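Local coordinates for extracellular ligand-binding receptor (Rhodopseudomonas palustris, PDB 4F06), which binds p-hydroxybenzoic acid and probably delivers benzoate derivatives released from lignin to an ABC transporter as its solute-binding component, at residues A131-Q136 with K226-G231. Residues are numbered along the deposited sequence; the frame is centred on the assembly and turned at random.
Sequences AKVAKQ and KLMSTG
Met228 meets Val133 in a small apolar contact between the end of helix 123-136 and strand 226-230. Residue 228 is a selenomethionine, with SE in place of sulfur. Its terminal methyl does the touching: CE of Met228 lies 3.6 Å from CG1 of Val133 and 3.9 Å from CB of the same valine. The two side chains cross at about a right angle. The Val133 branch that reaches the strand is CG1, set anti to the backbone N (chi1 174°). Met228 also starts anti to its own N, then bends at chi2 and chi3 (62° and 69°), which folds CE back toward its own CB and turns it to Val133. Ala134 is the more distant neighbour, with its backbone N 4.3 Å from Met228 CE. The nearest CA atoms, Ala134 and Met228, are 7.3 Å apart.

No hydrogen bond joins the two segments. Several polar groups of the strand have partners within it or next to it. The backbone of Met228 pairs with Ile198 and Thr200 of the parallel strand 197-201. Ser229 OG donates to Thr230 O at 3.0 Å, from above the carbonyl plane, and Thr230 OG1 is hydrogen-bonded to OD2 of Asp232, a residue of the p-hydroxybenzoic acid pocket.

Around the contact, Met228 also touches Ala130 and Leu250, while Ala134 packs on Met197, Phe159 and Phe163. This is helix-on-sheet packing in the alpha/beta lobe of a periplasmic binding protein that contains strand 226-230. The chemistry implies a contact resting on one apolar methyl, without directional bonds between the two segments, and probably a small share of that packing.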
loop_
_atom_site.group_PDB
_atom_site.type_symbol
_atom_site.label_atom_id
_atom_site.label_comp_id
_atom_site.label_asym_id
_atom_site.label_seq_id
_atom_site.Cartn_x
_atom_site.Cartn_y
_atom_site.Cartn_z
ATOM N N ALA A 131 15.867 -1.400 -5.740
ATOM C CA ALA A 131 16.999 -2.044 -6.429
ATOM C C ALA A 131 18.056 -1.025 -6.842
ATOM O O ALA A 131 19.256 -1.334 -6.813
ATOM C CB ALA A 131 16.487 -2.823 -7.642
ATOM N N LYS A 132 17.601 0.161 -7.259
ATOM C CA LYS A 132 18.528 1.254 -7.580
ATOM C C LYS A 132 19.331 1.673 -6.349
ATOM O O LYS A 132 20.559 1.800 -6.400
ATOM C CB LYS A 132 17.717 2.441 -8.138
ATOM C CG LYS A 132 17.262 2.229 -9.599
ATOM C CD LYS A 132 16.475 3.394 -10.217
ATOM C CE LYS A 132 16.461 3.326 -11.745
ATOM N NZ LYS A 132 16.274 4.646 -12.433
ATOM N N VAL A 133 18.661 1.810 -5.222
ATOM C CA VAL A 133 19.342 2.202 -3.992
ATOM C C VAL A 133 20.300 1.093 -3.524
ATOM O O VAL A 133 21.400 1.355 -3.055
ATOM C CB VAL A 133 18.362 2.565 -2.857
ATOM C CG1 VAL A 133 19.127 2.833 -1.553
ATOM C CG2 VAL A 133 17.566 3.795 -3.232
ATOM N N ALA A 134 19.885 -0.164 -3.700
ATOM C CA ALA A 134 20.747 -1.272 -3.282
ATOM C C ALA A 134 22.115 -1.174 -3.991
ATOM O O ALA A 134 23.181 -1.307 -3.353
ATOM C CB ALA A 134 20.066 -2.611 -3.542
ATOM N N LYS A 135 22.073 -0.877 -5.291
ATOM C CA LYS A 135 23.304 -0.734 -6.037
ATOM C C LYS A 135 24.081 0.503 -5.533
ATOM O O LYS A 135 25.286 0.435 -5.347
ATOM C CB LYS A 135 22.964 -0.590 -7.527
ATOM C CG LYS A 135 24.165 -0.361 -8.413
ATOM C CD LYS A 135 24.934 -1.643 -8.484
ATOM C CE LYS A 135 26.289 -1.425 -9.126
ATOM N NZ LYS A 135 26.989 -2.723 -9.222
ATOM N N GLN A 136 23.380 1.622 -5.328
ATOM C CA GLN A 136 24.044 2.879 -4.896
ATOM C C GLN A 136 24.714 2.666 -3.538
ATOM O O GLN A 136 25.766 3.278 -3.299
ATOM C CB GLN A 136 23.036 4.039 -4.814
ATOM C CG GLN A 136 22.499 4.567 -6.158
ATOM C CD GLN A 136 23.569 5.294 -6.956
ATOM O OE1 GLN A 136 24.721 5.257 -6.616
ATOM N NE2 GLN A 136 23.187 5.952 -7.992
ATOM N N LYS A 226 22.769 -6.093 5.430
ATOM C CA LYS A 226 21.873 -4.938 5.448
ATOM C C LYS A 226 20.471 -5.379 5.000
ATOM O O LYS A 226 20.311 -6.364 4.282
ATOM C CB LYS A 226 22.384 -3.816 4.542
ATOM C CG LYS A 226 23.749 -3.320 4.943
ATOM C CD LYS A 226 24.231 -2.277 3.955
ATOM C CE LYS A 226 25.566 -1.669 4.388
ATOM N NZ LYS A 226 25.849 -0.417 3.643
ATOM N N LEU A 227 19.450 -4.672 5.484
ATOM C CA LEU A 227 18.089 -4.945 5.055
ATOM C C LEU A 227 17.547 -3.804 4.229
ATOM O O LEU A 227 17.506 -2.631 4.693
ATOM C CB LEU A 227 17.202 -5.165 6.267
ATOM C CG LEU A 227 15.731 -5.511 5.985
ATOM C CD1 LEU A 227 15.649 -6.793 5.194
ATOM C CD2 LEU A 227 14.915 -5.685 7.273
HETATM N N MSE A 228 17.120 -4.149 3.006
HETATM C CA MSE A 228 16.350 -3.240 2.144
HETATM C C MSE A 228 14.959 -3.872 2.029
HETATM O O MSE A 228 14.800 -5.088 1.801
HETATM C CB MSE A 228 16.981 -3.122 0.753
HETATM C CG MSE A 228 16.169 -2.291 -0.282
HETATM SE SE MSE A 228 15.947 -0.412 0.247
HETATM C CE MSE A 228 17.650 -0.017 0.019
ATOM N N SER A 229 13.955 -3.060 2.217
ATOM C CA SER A 229 12.600 -3.558 2.131
ATOM C C SER A 229 11.752 -2.560 1.393
ATOM O O SER A 229 12.152 -1.411 1.217
ATOM C CB SER A 229 12.030 -3.810 3.526
ATOM O OG SER A 229 11.893 -2.623 4.263
ATOM N N THR A 230 10.544 -2.949 0.980
ATOM C CA THR A 230 9.533 -1.948 0.712
ATOM C C THR A 230 8.997 -1.514 2.091
ATOM O O THR A 230 9.144 -2.188 3.136
ATOM C CB THR A 230 8.450 -2.471 -0.207
ATOM O OG1 THR A 230 7.844 -3.627 0.400
ATOM C CG2 THR A 230 9.008 -2.839 -1.574
ATOM N N GLY A 231 8.321 -0.382 2.083
ATOM C CA GLY A 231 7.830 0.209 3.348
ATOM C C GLY A 231 6.770 -0.624 4.045
ATOM O O GLY A 231 6.502 -0.406 5.222
#